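Local coordinates for protein HhaI Restriction Endonuclease (PDB 6UKF) that probably cleaves double-stranded DNA at its short GCGC recognition sequence, as a type II restriction endonuclease, and is seen here bound to its cognate DNA, at residues A[55-60]-A[68-73]; A[7-12]-A[134-139]; A[145-150]-A[242-247]. All coordinates share one frame; numbering follows the deposited sequence.

Interaction 1: A[55-60]-A[68-73]; sequences GQFVLI and FDYSPK. With nucleotides of chain B.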
loop_
_atom_site.group_PDB
_atom_site.type_symbol
_atom_site.label_atom_id
_atom_site.label_comp_id
_atom_site.label_asym_id
_atom_site.label_seq_id
_atom_site.Cartn_x
_atom_site.Cartn_y
_atom_site.Cartn_z
ATOM N N GLY A 55 -1.783 5.055 2.813
ATOM C CA GLY A 55 -1.037 5.086 4.054
ATOM C C GLY A 55 -1.801 4.435 5.201
ATOM O O GLY A 55 -3.022 4.264 5.162
ATOM N N GLN A 56 -1.052 4.073 6.245
ATOM C CA GLN A 56 -1.629 3.362 7.377
ATOM C C GLN A 56 -0.713 3.470 8.589
ATOM O O GLN A 56 0.446 3.870 8.486
ATOM C CB GLN A 56 -1.826 1.882 7.044
ATOM C CG GLN A 56 -0.519 1.141 6.772
ATOM C CD GLN A 56 -0.673 -0.348 6.914
ATOM O OE1 GLN A 56 -1.258 -1.003 6.056
ATOM N NE2 GLN A 56 -0.173 -0.893 8.018
ATOM N N PHE A 57 -1.255 3.079 9.744
ATOM C CA PHE A 57 -0.454 2.808 10.933
ATOM C C PHE A 57 -1.218 1.835 11.826
ATOM O O PHE A 57 -2.444 1.917 11.936
ATOM C CB PHE A 57 -0.060 4.081 11.704
ATOM C CG PHE A 57 -1.205 5.003 12.033
ATOM C CD1 PHE A 57 -1.897 4.878 13.230
ATOM C CD2 PHE A 57 -1.558 6.025 11.166
ATOM C CE1 PHE A 57 -2.933 5.743 13.541
ATOM C CE2 PHE A 57 -2.594 6.889 11.473
ATOM C CZ PHE A 57 -3.280 6.751 12.661
ATOM N N VAL A 58 -0.489 0.913 12.453
ATOM C CA VAL A 58 -1.103 -0.085 13.323
ATOM C C VAL A 58 -1.356 0.514 14.700
ATOM O O VAL A 58 -0.497 1.200 15.269
ATOM C CB VAL A 58 -0.218 -1.342 13.408
ATOM C CG1 VAL A 58 -0.746 -2.302 14.463
ATOM C CG2 VAL A 58 -0.148 -2.026 12.052
ATOM N N LEU A 59 -2.546 0.257 15.238
ATOM C CA LEU A 59 -2.886 0.605 16.610
ATOM C C LEU A 59 -3.268 -0.664 17.355
ATOM O O LEU A 59 -3.990 -1.513 16.822
ATOM C CB LEU A 59 -4.065 1.575 16.671
ATOM C CG LEU A 59 -3.848 2.972 16.092
ATOM C CD1 LEU A 59 -5.106 3.802 16.296
ATOM C CD2 LEU A 59 -2.645 3.663 16.706
ATOM N N ILE A 60 -2.792 -0.784 18.587
ATOM C CA ILE A 60 -3.039 -1.950 19.429
ATOM C C ILE A 60 -4.039 -1.542 20.506
ATOM O O ILE A 60 -3.776 -0.593 21.255
ATOM C CB ILE A 60 -1.736 -2.474 20.055
ATOM C CG1 ILE A 60 -0.714 -2.819 18.964
ATOM C CG2 ILE A 60 -2.030 -3.675 20.938
ATOM C CD1 ILE A 60 -1.177 -3.861 17.970
ATOM N N PHE A 68 -5.881 3.320 22.653
ATOM C CA PHE A 68 -5.121 2.677 21.594
ATOM C C PHE A 68 -3.663 3.090 21.683
ATOM O O PHE A 68 -3.355 4.275 21.857
ATOM C CB PHE A 68 -5.714 3.021 20.230
ATOM C CG PHE A 68 -7.006 2.331 19.977
ATOM C CD1 PHE A 68 -7.023 1.058 19.440
ATOM C CD2 PHE A 68 -8.203 2.926 20.330
ATOM C CE1 PHE A 68 -8.211 0.401 19.233
ATOM C CE2 PHE A 68 -9.397 2.274 20.124
ATOM C CZ PHE A 68 -9.401 1.009 19.574
ATOM N N ASP A 69 -2.776 2.107 21.591
ATOM C CA ASP A 69 -1.344 2.342 21.604
ATOM C C ASP A 69 -0.803 2.272 20.184
ATOM O O ASP A 69 -1.164 1.383 19.408
ATOM C CB ASP A 69 -0.619 1.313 22.472
ATOM C CG ASP A 69 -1.028 1.380 23.939
ATOM O OD1 ASP A 69 -1.037 0.371 24.559
ATOM O OD2 ASP A 69 -1.379 2.548 24.477
ATOM N N TYR A 70 0.060 3.223 19.854
ATOM C CA TYR A 70 0.747 3.208 18.574
ATOM C C TYR A 70 1.770 2.081 18.581
ATOM O O TYR A 70 2.585 1.982 19.501
ATOM C CB TYR A 70 1.448 4.547 18.391
ATOM C CG TYR A 70 1.816 4.892 16.971
ATOM C CD1 TYR A 70 0.849 5.301 16.064
ATOM C CD2 TYR A 70 3.136 4.842 16.543
ATOM C CE1 TYR A 70 1.182 5.635 14.770
ATOM C CE2 TYR A 70 3.479 5.177 15.249
ATOM C CZ TYR A 70 2.496 5.573 14.367
ATOM O OH TYR A 70 2.813 5.913 13.074
ATOM N N SER A 71 1.723 1.218 17.573
ATOM C CA SER A 71 2.632 0.082 17.557
ATOM C C SER A 71 4.073 0.582 17.531
ATOM O O SER A 71 4.425 1.396 16.666
ATOM C CB SER A 71 2.402 -0.808 16.340
ATOM O OG SER A 71 3.414 -1.803 16.281
ATOM N N PRO A 72 4.936 0.113 18.437
ATOM C CA PRO A 72 6.357 0.486 18.360
ATOM C C PRO A 72 7.051 -0.033 17.115
ATOM O O PRO A 72 8.182 0.387 16.841
ATOM C CB PRO A 72 6.955 -0.134 19.630
ATOM C CG PRO A 72 6.031 -1.273 19.955
ATOM C CD PRO A 72 4.664 -0.809 19.555
ATOM N N LYS A 73 6.415 -0.925 16.357
ATOM C CA LYS A 73 6.982 -1.464 15.130
ATOM C C LYS A 73 6.504 -0.729 13.884
ATOM O O LYS A 73 6.922 -1.080 12.778
ATOM C CB LYS A 73 6.663 -2.959 15.015
ATOM C CG LYS A 73 7.338 -3.818 16.077
ATOM C CD LYS A 73 6.855 -5.258 16.012
ATOM C CE LYS A 73 7.485 -6.108 17.101
ATOM N NZ LYS A 73 6.480 -6.941 17.806
ATOM P P DC B 7 2.999 0.670 9.435
ATOM O OP1 DC B 7 3.696 1.907 9.859
ATOM O OP2 DC B 7 1.583 0.446 9.784
ATOM O "O5'" DC B 7 3.148 0.547 7.850
ATOM C "C5'" DC B 7 4.422 0.784 7.274
ATOM C "C4'" DC B 7 4.396 0.573 5.777
ATOM O "O4'" DC B 7 4.273 -0.844 5.490
ATOM C "C3'" DC B 7 3.240 1.264 5.040
ATOM O "O3'" DC B 7 3.759 1.944 3.900
ATOM C "C2'" DC B 7 2.305 0.122 4.674
ATOM C "C1'" DC B 7 3.285 -1.039 4.510
ATOM N N1 DC B 7 2.672 -2.371 4.698
ATOM C C2 DC B 7 2.865 -3.364 3.732
ATOM O O2 DC B 7 3.569 -3.118 2.740
ATOM N N3 DC B 7 2.276 -4.571 3.913
ATOM C C4 DC B 7 1.527 -4.794 4.997
ATOM N N4 DC B 7 0.961 -5.997 5.133
ATOM C C5 DC B 7 1.325 -3.794 5.989
ATOM C C6 DC B 7 1.911 -2.613 5.800
ATOM P P DG B 6 2.543 -4.660 13.735
ATOM O OP1 DG B 6 2.642 -3.758 14.902
ATOM O OP2 DG B 6 1.263 -5.343 13.442
ATOM O "O5'" DG B 6 2.988 -3.857 12.436
ATOM C "C5'" DG B 6 4.237 -3.195 12.428
ATOM C "C4'" DG B 6 4.497 -2.567 11.080
ATOM O "O4'" DG B 6 4.722 -3.612 10.094
ATOM C "C3'" DG B 6 3.357 -1.705 10.527
ATOM O "O3'" DG B 6 3.917 -0.528 9.976
ATOM C "C2'" DG B 6 2.693 -2.602 9.486
ATOM C "C1'" DG B 6 3.879 -3.400 8.969
ATOM N N9 DG B 6 3.562 -4.699 8.396
ATOM C C8 DG B 6 2.705 -5.649 8.893
ATOM N N7 DG B 6 2.650 -6.730 8.161
ATOM C C5 DG B 6 3.536 -6.480 7.115
ATOM C C6 DG B 6 3.898 -7.283 6.003
ATOM O O6 DG B 6 3.499 -8.417 5.711
ATOM N N1 DG B 6 4.826 -6.644 5.185
ATOM C C2 DG B 6 5.341 -5.392 5.412
ATOM N N2 DG B 6 6.226 -4.938 4.513
ATOM N N3 DG B 6 5.012 -4.633 6.446
ATOM C C4 DG B 6 4.108 -5.239 7.252
ATOM P P DA B 5 3.379 -11.063 15.440
ATOM O OP1 DA B 5 3.244 -10.680 16.862
ATOM O OP2 DA B 5 2.343 -11.904 14.797
ATOM O "O5'" DA B 5 3.567 -9.732 14.594
ATOM C "C5'" DA B 5 4.616 -8.854 14.937
ATOM C "C4'" DA B 5 4.836 -7.832 13.852
ATOM O "O4'" DA B 5 5.300 -8.474 12.656
ATOM C "C3'" DA B 5 3.584 -7.053 13.436
ATOM O "O3'" DA B 5 3.713 -5.734 13.918
ATOM C "C2'" DA B 5 3.544 -7.140 11.902
ATOM C "C1'" DA B 5 4.927 -7.673 11.559
ATOM N N9 DA B 5 5.019 -8.493 10.369
ATOM C C8 DA B 5 4.387 -9.677 10.127
ATOM N N7 DA B 5 4.697 -10.212 8.970
ATOM C C5 DA B 5 5.612 -9.324 8.428
ATOM C C6 DA B 5 6.323 -9.318 7.213
ATOM N N6 DA B 5 6.215 -10.280 6.291
ATOM N N1 DA B 5 7.159 -8.284 6.985
ATOM C C2 DA B 5 7.268 -7.326 7.912
ATOM N N3 DA B 5 6.654 -7.224 9.087
ATOM C C4 DA B 5 5.832 -8.266 9.285
#
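Tyr70 lays the CD1–CE1 side of its ring against the Phe57 ring, CE1 coming within 3.5 Å of Phe57 CD1, with the two planes inclined at 37°. Leu59 fills the angle beside them: its CD2 branch meets the plane of the Phe57 ring at the edge and lies 3.9 Å from Tyr70 CD1, while CD1 turns toward Phe68 CB. Flat aromatics and a branched leucine suit this inner face of the hairpin, where Met89 and Thr82 of helix 80-91 and Val230 of the next strand close the layer; the phenol OH of Tyr70 is bonded to Ser76 O.

Beneath the side chains, strands 51-62 and 67-70 form an antiparallel hairpin. Leu59 and Tyr70 are a non-hydrogen-bonded pair, whereas Ile60 and Asp69 bond both ways, Ile60 N to Asp69 O at 2.8 Å and Asp69 N to Ile60 O at 2.9 Å. The ladder continues past the strand end, for Ser71 N donates to Val58 O at 3.2 Å, and Asn74 ND2 is a second donor to that oxygen.

DNA runs along the other side. With CG between the backbone N and the carbonyl carbon (chi1 64°) and the chain extended beyond it, Gln56 brings NE2 2.8 Å from OP2 of DC7 in chain B, and Lys157 holds OE1, which fixes the flip of the amide. Ser71 OG donates a short bond of 2.5 Å to OP1 of DG6 in chain B while accepting from Lys73 N, an ST turn. These two bonds, from the uncharged Gln56 and Ser71, go to phosphate oxygens of adjacent nucleotides. That chemistry is consistent with the hairpin holding the sugar-phosphate backbone of the DNA, although the Gln56 amide also packs against the DC7 base.

Interaction 2: A[7-12]-A[134-139]; sequences EVFCVT and GDFIIF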
loop_
_atom_site.group_PDB
_atom_site.type_symbol
_atom_site.label_atom_id
_atom_site.label_comp_id
_atom_site.label_asym_id
_atom_site.label_seq_id
_atom_site.Cartn_x
_atom_site.Cartn_y
_atom_site.Cartn_z
ATOM N N GLU A 7 1.212 1.963 -12.956
ATOM C CA GLU A 7 2.456 2.619 -12.566
ATOM C C GLU A 7 3.435 2.687 -13.734
ATOM O O GLU A 7 4.119 3.699 -13.919
ATOM C CB GLU A 7 3.058 1.916 -11.350
ATOM C CG GLU A 7 2.202 2.097 -10.099
ATOM C CD GLU A 7 2.829 1.531 -8.838
ATOM O OE1 GLU A 7 3.809 0.869 -8.931
ATOM O OE2 GLU A 7 2.234 1.797 -7.674
ATOM N N VAL A 8 3.498 1.631 -14.549
ATOM C CA VAL A 8 4.337 1.669 -15.746
ATOM C C VAL A 8 3.821 2.725 -16.720
ATOM O O VAL A 8 4.599 3.467 -17.331
ATOM C CB VAL A 8 4.393 0.270 -16.390
ATOM C CG1 VAL A 8 5.114 0.320 -17.728
ATOM C CG2 VAL A 8 5.069 -0.726 -15.452
ATOM N N PHE A 9 2.498 2.789 -16.887
ATOM C CA PHE A 9 1.855 3.811 -17.712
ATOM C C PHE A 9 2.277 5.211 -17.277
ATOM O O PHE A 9 2.611 6.061 -18.113
ATOM C CB PHE A 9 0.342 3.587 -17.568
ATOM C CG PHE A 9 -0.531 4.504 -18.379
ATOM C CD1 PHE A 9 -0.368 4.649 -19.747
ATOM C CD2 PHE A 9 -1.581 5.166 -17.764
ATOM C CE1 PHE A 9 -1.214 5.479 -20.473
ATOM C CE2 PHE A 9 -2.424 5.985 -18.481
ATOM C CZ PHE A 9 -2.242 6.143 -19.834
ATOM N N CYS A 10 2.301 5.458 -15.968
ATOM C CA CYS A 10 2.682 6.773 -15.460
ATOM C C CYS A 10 4.160 7.062 -15.700
ATOM O O CYS A 10 4.525 8.167 -16.115
ATOM C CB CYS A 10 2.370 6.861 -13.964
ATOM S SG CYS A 10 0.616 6.954 -13.563
ATOM N N VAL A 11 5.029 6.088 -15.420
ATOM C CA VAL A 11 6.466 6.305 -15.591
ATOM C C VAL A 11 6.793 6.542 -17.058
ATOM O O VAL A 11 7.598 7.418 -17.400
ATOM C CB VAL A 11 7.265 5.120 -15.015
ATOM C CG1 VAL A 11 8.759 5.275 -15.312
ATOM C CG2 VAL A 11 7.037 4.994 -13.524
ATOM N N THR A 12 6.178 5.762 -17.947
ATOM C CA THR A 12 6.411 5.937 -19.375
ATOM C C THR A 12 6.006 7.333 -19.824
ATOM O O THR A 12 6.718 7.979 -20.603
ATOM C CB THR A 12 5.631 4.874 -20.148
ATOM O OG1 THR A 12 6.078 3.570 -19.753
ATOM C CG2 THR A 12 5.818 5.048 -21.650
ATOM N N GLY A 134 -8.197 9.737 -17.396
ATOM C CA GLY A 134 -8.214 9.793 -18.841
ATOM C C GLY A 134 -7.126 10.690 -19.398
ATOM O O GLY A 134 -6.599 10.418 -20.484
ATOM N N ASP A 135 -6.791 11.756 -18.675
ATOM C CA ASP A 135 -5.578 12.527 -18.882
ATOM C C ASP A 135 -4.740 12.452 -17.614
ATOM O O ASP A 135 -5.265 12.266 -16.512
ATOM C CB ASP A 135 -5.886 14.000 -19.174
ATOM C CG ASP A 135 -6.551 14.207 -20.522
ATOM O OD1 ASP A 135 -6.088 13.610 -21.517
ATOM O OD2 ASP A 135 -7.537 14.971 -20.588
ATOM N N PHE A 136 -3.432 12.608 -17.776
ATOM C CA PHE A 136 -2.538 12.554 -16.630
ATOM C C PHE A 136 -2.654 13.827 -15.807
ATOM O O PHE A 136 -2.778 14.932 -16.345
ATOM C CB PHE A 136 -1.096 12.340 -17.079
ATOM C CG PHE A 136 -0.821 10.943 -17.536
ATOM C CD1 PHE A 136 -0.644 9.926 -16.614
ATOM C CD2 PHE A 136 -0.753 10.641 -18.883
ATOM C CE1 PHE A 136 -0.399 8.637 -17.027
ATOM C CE2 PHE A 136 -0.506 9.350 -19.302
ATOM C CZ PHE A 136 -0.327 8.349 -18.374
ATOM N N ILE A 137 -2.614 13.655 -14.492
ATOM C CA ILE A 137 -2.744 14.738 -13.528
ATOM C C ILE A 137 -1.563 14.628 -12.577
ATOM O O ILE A 137 -1.374 13.586 -11.941
ATOM C CB ILE A 137 -4.070 14.634 -12.756
ATOM C CG1 ILE A 137 -5.255 14.770 -13.718
ATOM C CG2 ILE A 137 -4.128 15.684 -11.665
ATOM C CD1 ILE A 137 -6.566 14.280 -13.150
ATOM N N ILE A 138 -0.764 15.688 -12.491
ATOM C CA ILE A 138 0.416 15.729 -11.635
ATOM C C ILE A 138 0.254 16.911 -10.695
ATOM O O ILE A 138 -0.023 18.029 -11.143
ATOM C CB ILE A 138 1.705 15.882 -12.462
ATOM C CG1 ILE A 138 1.842 14.732 -13.465
ATOM C CG2 ILE A 138 2.917 15.945 -11.539
ATOM C CD1 ILE A 138 2.933 14.945 -14.489
ATOM N N PHE A 139 0.438 16.679 -9.399
ATOM C CA PHE A 139 0.210 17.760 -8.453
ATOM C C PHE A 139 1.114 17.624 -7.241
ATOM O O PHE A 139 1.487 16.506 -6.861
ATOM C CB PHE A 139 -1.262 17.835 -8.016
ATOM C CG PHE A 139 -1.745 16.627 -7.268
ATOM C CD1 PHE A 139 -1.580 16.534 -5.897
ATOM C CD2 PHE A 139 -2.386 15.597 -7.932
ATOM C CE1 PHE A 139 -2.033 15.428 -5.204
ATOM C CE2 PHE A 139 -2.844 14.490 -7.244
ATOM C CZ PHE A 139 -2.668 14.407 -5.878
#
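Phe136 reaches out from segment 134-139 to meet Phe9 and Cys10 of the helix, and the residues before it prepare that reach. Gly134, with its positive phi of 113°, makes the turn between strands 126-132 and 136-140, a conformation glycine tolerates easily; its N is bonded to Ser132 OG. Asp135 follows, its N held by Asn133 OD1 and its CB turned away from the helix, as suits an exposed turn.

At Phe136 the chain becomes strand, and the side chain points toward the helix. The far end of its ring, around CZ, comes over one face of the Phe9 ring, with centroids 4.5 Å apart and planes at 42°, neither a parallel stack nor edge-to-face. The closest carbons are modelled too near each other, so the fine spacing is doubtful. Phe9 has its CG anti to the backbone N (chi1 -178°), which carries the ring to Phe136. Cys10 touches from another side: SG lies 4.0 Å from Phe136 CE1, at the ring edge, a sulfur-aromatic contact made by a small buried residue. Tyr13, a turn further along, stacks on the Phe136 ring as well.

Ile137 then pairs through its backbone with Thr131, Ile138 meets Arg249, and Phe139 ends the segment stacked on Tyr147. Strand 136-140 is an outermost strand of the mixed sheet, in an arrangement consistent with the PD-(D/E)XK nuclease core: helix 3-18 lies close to the sheet through Cys10, whose small side chain also touches Ile130 of strand 126-132 and Ala47 of strand 43-47, while helix 242-255 runs along strand 136-140.

Interaction 3: A[145-150]-A[242-247]; sequences EHYFNV and LFILNE. With PO4 (phosphate ion), chain Q.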
loop_
_atom_site.group_PDB
_atom_site.type_symbol
_atom_site.label_atom_id
_atom_site.label_comp_id
_atom_site.label_asym_id
_atom_site.label_seq_id
_atom_site.Cartn_x
_atom_site.Cartn_y
_atom_site.Cartn_z
ATOM N N GLU A 145 -5.735 17.947 -1.260
ATOM C CA GLU A 145 -7.177 17.965 -1.038
ATOM C C GLU A 145 -7.953 18.456 -2.253
ATOM O O GLU A 145 -9.164 18.225 -2.333
ATOM C CB GLU A 145 -7.524 18.812 0.192
ATOM C CG GLU A 145 -7.429 20.330 0.008
ATOM C CD GLU A 145 -6.006 20.864 0.071
ATOM O OE1 GLU A 145 -5.099 20.097 0.147
ATOM O OE2 GLU A 145 -5.835 22.184 0.040
ATOM N N HIS A 146 -7.295 19.137 -3.189
ATOM C CA HIS A 146 -7.969 19.602 -4.392
ATOM C C HIS A 146 -8.186 18.493 -5.409
ATOM O O HIS A 146 -8.890 18.713 -6.401
ATOM C CB HIS A 146 -7.170 20.741 -5.024
ATOM C CG HIS A 146 -7.059 21.947 -4.147
ATOM N ND1 HIS A 146 -8.148 22.724 -3.813
ATOM C CD2 HIS A 146 -5.994 22.504 -3.526
ATOM C CE1 HIS A 146 -7.756 23.710 -3.027
ATOM N NE2 HIS A 146 -6.453 23.601 -2.838
ATOM N N TYR A 147 -7.616 17.318 -5.182
ATOM C CA TYR A 147 -7.645 16.228 -6.145
ATOM C C TYR A 147 -8.351 14.984 -5.641
ATOM O O TYR A 147 -9.007 14.303 -6.429
ATOM C CB TYR A 147 -6.211 15.867 -6.546
ATOM C CG TYR A 147 -5.537 16.999 -7.272
ATOM C CD1 TYR A 147 -4.849 17.981 -6.575
ATOM C CD2 TYR A 147 -5.621 17.111 -8.652
ATOM C CE1 TYR A 147 -4.245 19.032 -7.235
ATOM C CE2 TYR A 147 -5.018 18.156 -9.319
ATOM C CZ TYR A 147 -4.336 19.115 -8.608
ATOM O OH TYR A 147 -3.732 20.152 -9.278
ATOM N N PHE A 148 -8.229 14.660 -4.355
ATOM C CA PHE A 148 -8.757 13.416 -3.821
ATOM C C PHE A 148 -9.677 13.676 -2.642
ATOM O O PHE A 148 -9.375 14.499 -1.772
ATOM C CB PHE A 148 -7.629 12.489 -3.344
ATOM C CG PHE A 148 -6.943 11.745 -4.451
ATOM C CD1 PHE A 148 -7.516 10.611 -4.996
ATOM C CD2 PHE A 148 -5.722 12.173 -4.942
ATOM C CE1 PHE A 148 -6.890 9.920 -6.013
ATOM C CE2 PHE A 148 -5.089 11.485 -5.961
ATOM C CZ PHE A 148 -5.676 10.356 -6.498
ATOM N N ASN A 149 -10.802 12.970 -2.630
ATOM C CA ASN A 149 -11.573 12.776 -1.414
ATOM C C ASN A 149 -10.896 11.699 -0.576
ATOM O O ASN A 149 -10.316 10.751 -1.111
ATOM C CB ASN A 149 -12.991 12.322 -1.755
ATOM C CG ASN A 149 -13.760 13.358 -2.560
ATOM O OD1 ASN A 149 -14.312 13.058 -3.620
ATOM N ND2 ASN A 149 -13.792 14.584 -2.062
ATOM N N VAL A 150 -10.963 11.853 0.744
ATOM C CA VAL A 150 -10.261 10.967 1.665
ATOM C C VAL A 150 -11.219 10.474 2.736
ATOM O O VAL A 150 -12.046 11.237 3.245
ATOM C CB VAL A 150 -9.051 11.669 2.319
ATOM C CG1 VAL A 150 -8.262 10.681 3.178
ATOM C CG2 VAL A 150 -8.165 12.301 1.261
ATOM N N LEU A 242 -9.636 23.435 -12.785
ATOM C CA LEU A 242 -8.645 23.513 -13.851
ATOM C C LEU A 242 -7.599 24.582 -13.569
ATOM O O LEU A 242 -6.478 24.501 -14.080
ATOM C CB LEU A 242 -9.325 23.793 -15.189
ATOM C CG LEU A 242 -10.364 22.781 -15.667
ATOM C CD1 LEU A 242 -10.722 23.069 -17.117
ATOM C CD2 LEU A 242 -9.872 21.350 -15.505
ATOM N N PHE A 243 -7.950 25.590 -12.773
ATOM C CA PHE A 243 -6.986 26.619 -12.405
ATOM C C PHE A 243 -5.903 26.045 -11.501
ATOM O O PHE A 243 -4.706 26.270 -11.721
ATOM C CB PHE A 243 -7.726 27.768 -11.720
ATOM C CG PHE A 243 -6.827 28.847 -11.219
ATOM C CD1 PHE A 243 -6.310 29.794 -12.083
ATOM C CD2 PHE A 243 -6.491 28.912 -9.879
ATOM C CE1 PHE A 243 -5.474 30.788 -11.619
ATOM C CE2 PHE A 243 -5.658 29.901 -9.407
ATOM C CZ PHE A 243 -5.147 30.842 -10.278
ATOM N N ILE A 244 -6.308 25.288 -10.480
ATOM C CA ILE A 244 -5.337 24.614 -9.623
ATOM C C ILE A 244 -4.522 23.613 -10.430
ATOM O O ILE A 244 -3.297 23.518 -10.281
ATOM C CB ILE A 244 -6.059 23.948 -8.435
ATOM C CG1 ILE A 244 -6.766 25.019 -7.598
ATOM C CG2 ILE A 244 -5.078 23.121 -7.606
ATOM C CD1 ILE A 244 -7.489 24.495 -6.388
ATOM N N LEU A 245 -5.189 22.851 -11.295
ATOM C CA LEU A 245 -4.493 21.859 -12.104
ATOM C C LEU A 245 -3.362 22.499 -12.900
ATOM O O LEU A 245 -2.238 21.987 -12.932
ATOM C CB LEU A 245 -5.497 21.199 -13.046
ATOM C CG LEU A 245 -4.983 20.065 -13.929
ATOM C CD1 LEU A 245 -4.856 18.791 -13.115
ATOM C CD2 LEU A 245 -5.911 19.878 -15.114
ATOM N N ASN A 246 -3.641 23.631 -13.543
ATOM C CA ASN A 246 -2.634 24.254 -14.394
ATOM C C ASN A 246 -1.467 24.799 -13.580
ATOM O O ASN A 246 -0.306 24.619 -13.963
ATOM C CB ASN A 246 -3.268 25.348 -15.253
ATOM C CG ASN A 246 -4.036 24.788 -16.435
ATOM O OD1 ASN A 246 -3.820 23.647 -16.847
ATOM N ND2 ASN A 246 -4.930 25.592 -16.991
ATOM N N GLU A 247 -1.739 25.476 -12.463
ATOM C CA GLU A 247 -0.626 25.986 -11.669
ATOM C C GLU A 247 0.188 24.846 -11.071
ATOM O O GLU A 247 1.408 24.975 -10.904
ATOM C CB GLU A 247 -1.117 26.958 -10.597
ATOM C CG GLU A 247 -1.933 26.331 -9.484
ATOM C CD GLU A 247 -2.490 27.363 -8.519
ATOM O OE1 GLU A 247 -2.311 28.577 -8.759
ATOM O OE2 GLU A 247 -3.114 26.959 -7.516
HETATM P P PO4 Q . -11.580 21.889 -3.736
HETATM O O1 PO4 Q . -12.505 20.864 -4.345
HETATM O O2 PO4 Q . -12.390 23.057 -3.233
HETATM O O3 PO4 Q . -10.819 21.271 -2.589
HETATM O O4 PO4 Q . -10.601 22.372 -4.778
#
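Ile244 presses its CD1 methyl onto the His146 ring in a CH-pi contact, joining the first turn of the C-terminal helix 242-255 to the loop that leads into strand 148-156 of the antiparallel sheet. This is the close part of the contact, though it lies at a partly exposed margin. The methyl stands 3.4 Å from the ring centroid and 18° off the normal, over the face but displaced toward the ND1 side, where CD1 comes within 3.2 Å of ND1. Glu145 CD lies over the opposite face, and the imidazole is held between an aliphatic tip and a carboxylate carbon. The carboxylate itself is tied to Lys118.

Tyr147 carries the buried half, with wider spacings. Its ring meets Leu245 CD1 at the edge, in plane, CE2 being 3.9 Å away, while Ile244 CG2 approaches it obliquely. Leu245 gets there with CG anti to its N (chi1 -177°), which carries the branch down beside the ring. A tyrosine serves here because its long ring spans from the loop to Leu245 and still delivers a hydroxyl to the helix: OH passes 3.4 Å from Leu245 CA to reach its hydrogen-bond partner, Asp248 OD1.

The more open side is polar. Beside partly exposed His146 a phosphate ion, probably from the crystallisation liquor, is gripped also by Lys237 NZ. Histidine is apt at this border, offering a flat face to the isoleucine and an N-H at the edge of its ring: ND1 donates to phosphate O4 at 2.7 Å, in the ring plane and nearly straight at 174°.

Interactions 2 and 3 form one neighbourhood, and interaction 1 lies apart, about 32 and 30 Å from them, centre to centre. The chain from strand 136-140 to strand 148-156 joins the pair, and Ile137 CG2 packs 3.5 Å from Leu245 CD1 between them. Interaction 1 is the most buried and the only one with hydrogen bonds between its segments; the other two are partly buried and rely on side-chain packing. Interaction 3 lies just before strand 148-156 of the antiparallel sheet that holds the hairpin of interaction 1, and strand 148-156 also carries Ser151 and Thr153 of the calcium site. Interaction 2 instead places a helix on the mixed sheet.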